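Local coordinates for protein acyl-coenzyme A oxidase (Caenorhabditis elegans, PDB 5K3H) that catalyses the FAD-dependent desaturation of acyl-CoA chains to (2E)-enoyl-CoA, with release of hydrogen peroxide, as the first step of peroxisomal beta-oxidation, at residues 39-42 against 43-47; 48-51 against 52-56; 417-420 against 421-425; 520-523 against 524-528. All coordinates share one frame; numbering follows the deposited sequence.

Contact 1: residues 39-42 against 43-47; sequences MRAR and RRREI
Arg45 folds back along the helix and lays one face of its guanidinium over the backbone of Arg42, with CZ of Arg45 3.8 Å from CA of Arg42. The bend that allows this is at CG-CD (chi3 -66°). NH1 of Arg45 also comes within 3.9 Å of CB of Ala41 and makes a salt bridge with Glu619. The guanidinium of Arg42 is turned 58° from that of Arg45. The chain of Arg42 runs beside Glu46, CD of Arg42 3.3 Å from OE2 of Glu46, but the charged ends fall short of a salt bridge, and Arg42 pairs with Glu38. OE1 of Glu46 forms a salt bridge with NH1 of Arg43 at 2.6 Å, on the anti lone pair and near the guanidinium plane. Putting an alanine at Arg45 would probably leave Glu619 without its charged mate and uncover the backbone at Arg42. A water joins O of Ala41 to NH1 of Arg44, which also bonds to O of Glu619. The backbone bond from N of Glu46 to O of Arg42 confirms the repeat behind this pattern, side chains paired three and four residues apart along one helix. Helix 38-52 packs Ala41, Arg44 and Arg45 against helix 27-35, and Ile47 against helix 97-105.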
loop_
_atom_site.group_PDB
_atom_site.type_symbol
_atom_site.label_atom_id
_atom_site.label_comp_id
_atom_site.label_asym_id
_atom_site.label_seq_id
_atom_site.Cartn_x
_atom_site.Cartn_y
_atom_site.Cartn_z
ATOM N N MET B 39 1.138 36.224 1.570
ATOM C CA MET B 39 -0.208 36.440 1.052
ATOM C C MET B 39 -0.820 35.127 0.580
ATOM O O MET B 39 -2.012 34.877 0.809
ATOM C CB MET B 39 -0.195 37.478 -0.081
ATOM C CG MET B 39 -1.496 38.249 -0.244
ATOM S SD MET B 39 -1.940 39.183 1.259
ATOM C CE MET B 39 -3.610 39.708 0.816
ATOM N N ARG B 40 -0.027 34.268 -0.067
ATOM C CA ARG B 40 -0.597 33.026 -0.571
ATOM C C ARG B 40 -1.078 32.176 0.590
ATOM O O ARG B 40 -2.126 31.523 0.498
ATOM C CB ARG B 40 0.408 32.241 -1.413
ATOM C CG ARG B 40 1.021 33.014 -2.555
ATOM C CD ARG B 40 1.199 32.174 -3.807
ATOM N NE ARG B 40 -0.044 32.179 -4.586
ATOM C CZ ARG B 40 -1.025 31.282 -4.524
ATOM N NH1 ARG B 40 -0.949 30.237 -3.698
ATOM N NH2 ARG B 40 -2.105 31.451 -5.291
ATOM N N ALA B 41 -0.316 32.169 1.690
ATOM C CA ALA B 41 -0.720 31.412 2.870
ATOM C C ALA B 41 -1.969 32.002 3.518
ATOM O O ALA B 41 -2.929 31.280 3.807
ATOM C CB ALA B 41 0.433 31.364 3.876
ATOM N N ARG B 42 -1.986 33.317 3.733
ATOM C CA ARG B 42 -3.144 33.957 4.355
ATOM C C ARG B 42 -4.406 33.771 3.521
ATOM O O ARG B 42 -5.502 33.598 4.067
ATOM C CB ARG B 42 -2.878 35.445 4.591
ATOM C CG ARG B 42 -3.975 36.073 5.424
ATOM C CD ARG B 42 -4.009 37.568 5.344
ATOM N NE ARG B 42 -2.677 38.143 5.415
ATOM C CZ ARG B 42 -2.342 39.313 4.880
ATOM N NH1 ARG B 42 -3.251 40.031 4.228
ATOM N NH2 ARG B 42 -1.103 39.768 5.002
ATOM N N ARG B 43 -4.284 33.826 2.197
ATOM C CA ARG B 43 -5.478 33.667 1.380
ATOM C C ARG B 43 -6.108 32.295 1.597
ATOM O O ARG B 43 -7.335 32.154 1.546
ATOM C CB ARG B 43 -5.156 33.916 -0.098
ATOM C CG ARG B 43 -5.000 35.409 -0.466
ATOM C CD ARG B 43 -6.339 36.119 -0.336
ATOM N NE ARG B 43 -7.375 35.525 -1.180
ATOM C CZ ARG B 43 -8.624 35.297 -0.772
ATOM N NH1 ARG B 43 -8.970 35.603 0.465
ATOM N NH2 ARG B 43 -9.524 34.759 -1.592
ATOM N N ARG B 44 -5.284 31.266 1.822
ATOM C CA ARG B 44 -5.819 29.948 2.175
ATOM C C ARG B 44 -6.668 30.013 3.438
ATOM O O ARG B 44 -7.754 29.422 3.508
ATOM C CB ARG B 44 -4.682 28.932 2.350
ATOM C CG ARG B 44 -3.945 28.552 1.057
ATOM C CD ARG B 44 -2.904 27.477 1.302
ATOM N NE ARG B 44 -3.475 26.162 1.571
ATOM C CZ ARG B 44 -3.732 25.689 2.793
ATOM N NH1 ARG B 44 -3.485 26.431 3.862
ATOM N NH2 ARG B 44 -4.234 24.477 2.960
ATOM N N ARG B 45 -6.170 30.704 4.466
ATOM C CA ARG B 45 -6.921 30.802 5.713
ATOM C C ARG B 45 -8.207 31.589 5.520
ATOM O O ARG B 45 -9.234 31.245 6.116
ATOM C CB ARG B 45 -6.054 31.426 6.807
ATOM C CG ARG B 45 -4.807 30.583 7.059
ATOM C CD ARG B 45 -4.101 30.911 8.349
ATOM N NE ARG B 45 -3.537 32.260 8.360
ATOM C CZ ARG B 45 -2.364 32.580 7.828
ATOM N NH1 ARG B 45 -1.628 31.655 7.217
ATOM N NH2 ARG B 45 -1.935 33.826 7.894
ATOM N N GLU B 46 -8.173 32.643 4.680
ATOM C CA GLU B 46 -9.376 33.428 4.411
ATOM C C GLU B 46 -10.397 32.624 3.628
ATOM O O GLU B 46 -11.595 32.689 3.922
ATOM C CB GLU B 46 -9.022 34.708 3.650
ATOM C CG GLU B 46 -8.171 35.676 4.434
ATOM C CD GLU B 46 -7.809 36.930 3.647
ATOM O OE1 GLU B 46 -8.179 37.023 2.466
ATOM O OE2 GLU B 46 -7.129 37.820 4.195
ATOM N N ILE B 47 -9.939 31.881 2.618
ATOM C CA ILE B 47 -10.818 31.004 1.846
ATOM C C ILE B 47 -11.487 29.976 2.751
ATOM O O ILE B 47 -12.692 29.711 2.636
ATOM C CB ILE B 47 -10.032 30.316 0.716
ATOM C CG1 ILE B 47 -9.621 31.308 -0.365
ATOM C CG2 ILE B 47 -10.816 29.153 0.149
ATOM C CD1 ILE B 47 -8.524 30.764 -1.262
HETATM O O HOH W 1 -1.984 28.782 4.935
#

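Contact 2: residues 48-51 against 52-56; sequences TAKL and AEIPE
Ile54 turns its side chain back toward the end of helix 38-52, its CG1 3.6 Å from O of Lys50, and marks the close-packed side of this turn. CG1 lies beside the backbone N (chi1 -51°), which directs that branch at the carbonyl oxygen of Lys50, and CD1 continues over the same oxygen. Leu51 is buried nearby: its side chain leaves the turn to meet Leu101, Glu104 and Val105 of helix 97-105, while Ile54 touches Ile89. The backbone tightens in step. N of Ala52 still reaches O of Thr48 at 3.1 Å, four residues back, and adds a weak bond to O of Ala49; N of Glu53 then turns to O of Lys50 (2.9 Å) and N of Ile54 to O of Leu51 (2.9 Å), each three back. Both later donors sit well above the carbonyl plane, 53° out for Glu53 and 64° for Ile54.

The other side is looser. Ala49, Ala52 and Glu53 are exposed, and the side chains of Lys50 and Glu53 cross at about a right angle. NZ of Lys50 stands 3.7 Å from OE1 of Glu53, a long salt bridge. A water fills in, accepting from NZ of Lys50 and donating to OE1 of Glu53. The shift to three-residue bonding and the burial of Leu51 and Ile54 are consistent with a helix end shaped by backbone and apolar contacts, the water-mediated ion pair being probably a modest, solvent-screened addition.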
loop_
_atom_site.group_PDB
_atom_site.type_symbol
_atom_site.label_atom_id
_atom_site.label_comp_id
_atom_site.label_asym_id
_atom_site.label_seq_id
_atom_site.Cartn_x
_atom_site.Cartn_y
_atom_site.Cartn_z
ATOM N N THR B 48 -10.703 29.355 3.636
ATOM C CA THR B 48 -11.240 28.368 4.568
ATOM C C THR B 48 -12.302 28.987 5.463
ATOM O O THR B 48 -13.372 28.405 5.660
ATOM C CB THR B 48 -10.088 27.771 5.385
ATOM O OG1 THR B 48 -9.244 27.033 4.507
ATOM C CG2 THR B 48 -10.564 26.863 6.513
ATOM N N ALA B 49 -12.011 30.169 6.025
ATOM C CA ALA B 49 -12.965 30.842 6.898
ATOM C C ALA B 49 -14.237 31.210 6.141
ATOM O O ALA B 49 -15.350 31.033 6.651
ATOM C CB ALA B 49 -12.319 32.086 7.501
ATOM N N LYS B 50 -14.099 31.669 4.902
ATOM C CA LYS B 50 -15.284 31.982 4.120
ATOM C C LYS B 50 -16.127 30.729 3.888
ATOM O O LYS B 50 -17.354 30.755 4.046
ATOM C CB LYS B 50 -14.868 32.633 2.797
ATOM C CG LYS B 50 -16.028 33.024 1.875
ATOM C CD LYS B 50 -16.951 34.052 2.539
ATOM C CE LYS B 50 -17.956 34.606 1.543
ATOM N NZ LYS B 50 -18.758 35.734 2.137
ATOM N N LEU B 51 -15.488 29.609 3.541
ATOM C CA LEU B 51 -16.255 28.388 3.313
ATOM C C LEU B 51 -16.995 27.928 4.574
ATOM O O LEU B 51 -18.052 27.285 4.483
ATOM C CB LEU B 51 -15.327 27.291 2.805
ATOM C CG LEU B 51 -14.781 27.457 1.391
ATOM C CD1 LEU B 51 -13.570 26.546 1.190
ATOM C CD2 LEU B 51 -15.850 27.187 0.349
ATOM N N ALA B 52 -16.476 28.259 5.756
ATOM C CA ALA B 52 -17.181 27.888 6.978
ATOM C C ALA B 52 -18.559 28.532 7.051
ATOM O O ALA B 52 -19.431 28.020 7.766
ATOM C CB ALA B 52 -16.355 28.255 8.216
ATOM N N GLU B 53 -18.769 29.646 6.342
ATOM C CA GLU B 53 -20.050 30.336 6.296
ATOM C C GLU B 53 -20.945 29.849 5.168
ATOM O O GLU B 53 -22.042 30.381 5.011
ATOM C CB GLU B 53 -19.858 31.840 6.097
ATOM C CG GLU B 53 -18.981 32.563 7.086
ATOM C CD GLU B 53 -18.801 34.042 6.714
ATOM O OE1 GLU B 53 -19.173 34.435 5.585
ATOM O OE2 GLU B 53 -18.245 34.802 7.538
ATOM N N ILE B 54 -20.521 28.871 4.372
ATOM C CA ILE B 54 -21.304 28.453 3.208
ATOM C C ILE B 54 -21.600 26.966 3.342
ATOM O O ILE B 54 -20.975 26.142 2.659
ATOM C CB ILE B 54 -20.561 28.726 1.889
ATOM C CG1 ILE B 54 -20.052 30.158 1.799
ATOM C CG2 ILE B 54 -21.442 28.444 0.698
ATOM C CD1 ILE B 54 -19.246 30.387 0.531
ATOM N N PRO B 55 -22.576 26.580 4.154
ATOM C CA PRO B 55 -22.794 25.150 4.399
ATOM C C PRO B 55 -23.218 24.376 3.160
ATOM O O PRO B 55 -23.049 23.148 3.128
ATOM C CB PRO B 55 -23.887 25.143 5.479
ATOM C CG PRO B 55 -24.569 26.483 5.349
ATOM C CD PRO B 55 -23.474 27.432 4.949
ATOM N N GLU B 56 -23.745 25.047 2.129
ATOM C CA GLU B 56 -24.090 24.351 0.890
ATOM C C GLU B 56 -22.851 23.807 0.182
ATOM O O GLU B 56 -22.970 22.934 -0.694
ATOM C CB GLU B 56 -24.890 25.278 -0.041
ATOM C CG GLU B 56 -24.515 26.789 0.017
ATOM C CD GLU B 56 -25.115 27.538 1.220
ATOM O OE1 GLU B 56 -25.947 26.931 1.917
ATOM O OE2 GLU B 56 -24.761 28.720 1.474
HETATM O O HOH W 2 -20.797 34.624 3.125
#

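Contact 3: residues 417-420 against 421-425; sequences ASYI and SEIYG
Tyr419 takes a positive phi (75°) at the N-cap position and presents its carbonyl to the first helical turn, where N of Ile423 binds O of Tyr419 at 3.2 Å, in the carbonyl plane and nearly straight (165°). N of Glu422 adds a weak bond to the same oxygen. The phenol ring stands with CG swung away from its own backbone N (chi1 -154°), beside the helix start, and OH of Tyr419 bonds to OE2 of Glu109. Over one face, offset toward the rim, sits CB of Glu422, 4.2 Å from the ring centroid, a CH-pi contact. OE2 of Glu422 accepts from the backbone N of Tyr245. Ile423 crosses the ring at about a right angle, its CG1 3.9 Å from CD2 of Tyr419. A glycine in place of Tyr419 would probably leave Glu109 without its hydroxyl partner and strip the cover from CB of Glu422 and CG1 of Ile423. Just before, OG of Ser418 accepts from N of Ile420, an ST turn leading into helix 420-428 of the C-alpha1 domain. Gly425 and Tyr424 there meet Tyr414 and Glu403 of the second subunit, and the side chains of Tyr424 and Ile420 lie about 8 and 9 Å from those of the ATP-binding residues His396 and Gln404.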
loop_
_atom_site.group_PDB
_atom_site.type_symbol
_atom_site.label_atom_id
_atom_site.label_comp_id
_atom_site.label_asym_id
_atom_site.label_seq_id
_atom_site.Cartn_x
_atom_site.Cartn_y
_atom_site.Cartn_z
ATOM N N ALA B 417 -12.167 5.933 9.190
ATOM C CA ALA B 417 -12.106 7.103 10.061
ATOM C C ALA B 417 -10.714 7.735 10.110
ATOM O O ALA B 417 -10.587 8.889 10.546
ATOM C CB ALA B 417 -12.573 6.731 11.473
ATOM N N SER B 418 -9.660 6.994 9.728
ATOM C CA SER B 418 -8.333 7.592 9.611
ATOM C C SER B 418 -8.165 8.305 8.275
ATOM O O SER B 418 -7.426 9.293 8.187
ATOM C CB SER B 418 -7.261 6.536 9.746
ATOM O OG SER B 418 -7.094 5.914 8.489
ATOM N N TYR B 419 -8.792 7.774 7.225
ATOM C CA TYR B 419 -8.849 8.260 5.846
ATOM C C TYR B 419 -7.558 8.018 5.081
ATOM O O TYR B 419 -7.523 8.319 3.884
ATOM C CB TYR B 419 -9.214 9.751 5.749
ATOM C CG TYR B 419 -9.874 10.111 4.435
ATOM C CD1 TYR B 419 -11.041 9.455 4.011
ATOM C CD2 TYR B 419 -9.349 11.098 3.612
ATOM C CE1 TYR B 419 -11.653 9.762 2.821
ATOM C CE2 TYR B 419 -9.966 11.419 2.407
ATOM C CZ TYR B 419 -11.115 10.735 2.028
ATOM O OH TYR B 419 -11.736 11.032 0.838
ATOM N N ILE B 420 -6.524 7.439 5.701
ATOM C CA ILE B 420 -5.209 7.336 5.069
ATOM C C ILE B 420 -5.207 6.334 3.923
ATOM O O ILE B 420 -4.492 6.521 2.925
ATOM C CB ILE B 420 -4.155 6.972 6.129
ATOM C CG1 ILE B 420 -4.062 8.089 7.174
ATOM C CG2 ILE B 420 -2.813 6.786 5.474
ATOM C CD1 ILE B 420 -3.169 7.757 8.342
ATOM N N SER B 421 -6.014 5.283 4.007
ATOM C CA SER B 421 -6.035 4.319 2.913
ATOM C C SER B 421 -6.500 4.942 1.606
ATOM O O SER B 421 -6.010 4.563 0.536
ATOM C CB SER B 421 -6.921 3.130 3.283
ATOM O OG SER B 421 -8.280 3.513 3.382
ATOM N N GLU B 422 -7.438 5.892 1.661
ATOM C CA GLU B 422 -7.865 6.609 0.463
ATOM C C GLU B 422 -6.817 7.635 0.045
ATOM O O GLU B 422 -6.560 7.814 -1.152
ATOM C CB GLU B 422 -9.221 7.282 0.714
ATOM C CG GLU B 422 -9.901 7.899 -0.524
ATOM C CD GLU B 422 -10.393 6.880 -1.541
ATOM O OE1 GLU B 422 -10.616 5.702 -1.175
ATOM O OE2 GLU B 422 -10.527 7.257 -2.723
ATOM N N ILE B 423 -6.188 8.307 1.017
ATOM C CA ILE B 423 -5.079 9.205 0.700
ATOM C C ILE B 423 -3.978 8.443 -0.032
ATOM O O ILE B 423 -3.448 8.918 -1.044
ATOM C CB ILE B 423 -4.547 9.876 1.989
ATOM C CG1 ILE B 423 -5.598 10.801 2.615
ATOM C CG2 ILE B 423 -3.262 10.645 1.734
ATOM C CD1 ILE B 423 -5.330 11.121 4.089
ATOM N N TYR B 424 -3.651 7.232 0.435
ATOM C CA TYR B 424 -2.661 6.401 -0.244
ATOM C C TYR B 424 -3.100 6.071 -1.664
ATOM O O TYR B 424 -2.320 6.184 -2.617
ATOM C CB TYR B 424 -2.428 5.113 0.562
ATOM C CG TYR B 424 -1.499 4.096 -0.090
ATOM C CD1 TYR B 424 -0.111 4.270 -0.080
ATOM C CD2 TYR B 424 -2.009 2.962 -0.713
ATOM C CE1 TYR B 424 0.734 3.346 -0.675
ATOM C CE2 TYR B 424 -1.165 2.032 -1.310
ATOM C CZ TYR B 424 0.209 2.233 -1.293
ATOM O OH TYR B 424 1.059 1.310 -1.886
ATOM N N GLY B 425 -4.337 5.607 -1.819
ATOM C CA GLY B 425 -4.795 5.151 -3.125
ATOM C C GLY B 425 -4.842 6.241 -4.184
ATOM O O GLY B 425 -4.585 5.989 -5.367
#

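Contact 4: residues 520-523 against 524-528; sequences REIA and WNKSS
Ser527 turns its hydroxyl back onto the helix: OG of Ser527 donates to O of Ala523 at 2.8 Å. The torsion that sets this up places OG beside the backbone N (chi1 -54°), within reach of the carbonyl four residues earlier. Regular helical bonds precede it, such as N of Lys526 to O of Ile522 at 2.8 Å, whereas the amides of Ser527 and Ser528 bond three residues back. The next residue, Ser528, does the same over a shorter step: its OG donates to O of Asn525 at 2.8 Å, while its N reaches that oxygen from the same face. Outward from these bonds, Lys526 lies alongside Ile522, CE of Lys526 4.0 Å from CG2 of Ile522. The extended lysine chain ends in a salt bridge with Glu518. Trp524 makes a cation-pi contact with Arg446 and an edge-to-face contact with Phe510. OE2 of Glu521 and OD1 of Asn525 accept from the backbone N of Lys327 and of Gln338, both of the second subunit. Serine hydroxyls bonding to a carbonyl three or four residues earlier are a recurrent helical feature. Here Trp524 and Ala523 pack on helices 437-456 and 489-515, and the side chain of Trp524 is about 7 Å from that of Ser535, an ATP-binding residue.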
loop_
_atom_site.group_PDB
_atom_site.type_symbol
_atom_site.label_atom_id
_atom_site.label_comp_id
_atom_site.label_asym_id
_atom_site.label_seq_id
_atom_site.Cartn_x
_atom_site.Cartn_y
_atom_site.Cartn_z
ATOM N N ARG B 520 22.392 -3.724 -29.139
ATOM C CA ARG B 520 22.205 -2.546 -28.296
ATOM C C ARG B 520 21.041 -2.726 -27.326
ATOM O O ARG B 520 21.214 -2.646 -26.106
ATOM C CB ARG B 520 22.004 -1.319 -29.192
ATOM C CG ARG B 520 21.534 -0.060 -28.497
ATOM C CD ARG B 520 21.709 1.154 -29.394
ATOM N NE ARG B 520 22.357 2.248 -28.659
ATOM C CZ ARG B 520 23.666 2.508 -28.684
ATOM N NH1 ARG B 520 24.496 1.766 -29.417
ATOM N NH2 ARG B 520 24.153 3.517 -27.976
ATOM N N GLU B 521 19.872 -3.086 -27.849
ATOM C CA GLU B 521 18.653 -3.091 -27.047
ATOM C C GLU B 521 18.647 -4.225 -26.025
ATOM O O GLU B 521 18.005 -4.115 -24.976
ATOM C CB GLU B 521 17.440 -3.195 -27.980
ATOM C CG GLU B 521 17.406 -2.202 -29.169
ATOM C CD GLU B 521 17.940 -2.823 -30.491
ATOM O OE1 GLU B 521 19.011 -3.481 -30.481
ATOM O OE2 GLU B 521 17.257 -2.693 -31.542
ATOM N N ILE B 522 19.332 -5.326 -26.323
ATOM C CA ILE B 522 19.464 -6.412 -25.362
ATOM C C ILE B 522 20.474 -6.054 -24.283
ATOM O O ILE B 522 20.304 -6.413 -23.109
ATOM C CB ILE B 522 19.836 -7.713 -26.101
ATOM C CG1 ILE B 522 18.636 -8.200 -26.906
ATOM C CG2 ILE B 522 20.315 -8.781 -25.150
ATOM C CD1 ILE B 522 18.881 -9.485 -27.612
ATOM N N ALA B 523 21.563 -5.392 -24.677
ATOM C CA ALA B 523 22.511 -4.873 -23.704
ATOM C C ALA B 523 21.828 -3.894 -22.757
ATOM O O ALA B 523 22.082 -3.908 -21.546
ATOM C CB ALA B 523 23.675 -4.202 -24.422
ATOM N N TRP B 524 20.948 -3.044 -23.292
ATOM C CA TRP B 524 20.191 -2.131 -22.449
ATOM C C TRP B 524 19.304 -2.896 -21.481
ATOM O O TRP B 524 19.306 -2.629 -20.273
ATOM C CB TRP B 524 19.350 -1.203 -23.308
ATOM C CG TRP B 524 18.594 -0.216 -22.502
ATOM C CD1 TRP B 524 17.319 -0.354 -22.023
ATOM C CD2 TRP B 524 19.037 1.086 -22.098
ATOM N NE1 TRP B 524 16.954 0.771 -21.323
ATOM C CE2 TRP B 524 17.987 1.674 -21.360
ATOM C CE3 TRP B 524 20.227 1.800 -22.262
ATOM C CZ2 TRP B 524 18.089 2.944 -20.811
ATOM C CZ3 TRP B 524 20.322 3.059 -21.716
ATOM C CH2 TRP B 524 19.265 3.620 -21.004
ATOM N N ASN B 525 18.529 -3.856 -21.999
ATOM C CA ASN B 525 17.675 -4.671 -21.139
ATOM C C ASN B 525 18.480 -5.421 -20.080
ATOM O O ASN B 525 18.070 -5.505 -18.919
ATOM C CB ASN B 525 16.874 -5.660 -21.981
ATOM C CG ASN B 525 15.857 -6.428 -21.154
ATOM O OD1 ASN B 525 15.305 -5.902 -20.172
ATOM N ND2 ASN B 525 15.605 -7.680 -21.538
ATOM N N LYS B 526 19.613 -6.002 -20.466
ATOM C CA LYS B 526 20.396 -6.748 -19.495
ATOM C C LYS B 526 20.991 -5.856 -18.420
ATOM O O LYS B 526 21.437 -6.382 -17.399
ATOM C CB LYS B 526 21.512 -7.531 -20.188
ATOM C CG LYS B 526 21.055 -8.764 -20.939
ATOM C CD LYS B 526 22.253 -9.570 -21.383
ATOM C CE LYS B 526 21.820 -10.862 -22.054
ATOM N NZ LYS B 526 23.003 -11.721 -22.426
ATOM N N SER B 527 20.986 -4.531 -18.622
ATOM C CA SER B 527 21.532 -3.557 -17.686
ATOM C C SER B 527 20.469 -2.736 -16.974
ATOM O O SER B 527 20.823 -1.908 -16.125
ATOM C CB SER B 527 22.447 -2.588 -18.435
ATOM O OG SER B 527 23.433 -3.272 -19.170
ATOM N N SER B 528 19.183 -2.973 -17.259
ATOM C CA SER B 528 18.149 -1.974 -16.986
ATOM C C SER B 528 17.917 -1.764 -15.492
ATOM O O SER B 528 17.632 -0.634 -15.077
ATOM C CB SER B 528 16.845 -2.352 -17.706
ATOM O OG SER B 528 16.460 -3.693 -17.451
#

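Contacts 1 and 2 follow each other on helix 38-52 and both are partly buried; the first is rich in arginines with acidic partners, the second closes the helix with backbone bonds and a solvent-side ion pair. Contact 3 is the buried one, about 14 Å from the centre of the chain, and relies on a tyrosine face and isoleucines at a helix start. Contact 4, partly buried and on the other side of the chain's centre from contacts 1 and 2, combines serine-to-carbonyl bonds and a packed tryptophan with polar bonds to the second subunit. Only contacts 3 and 4 touch that subunit, although they share no helix.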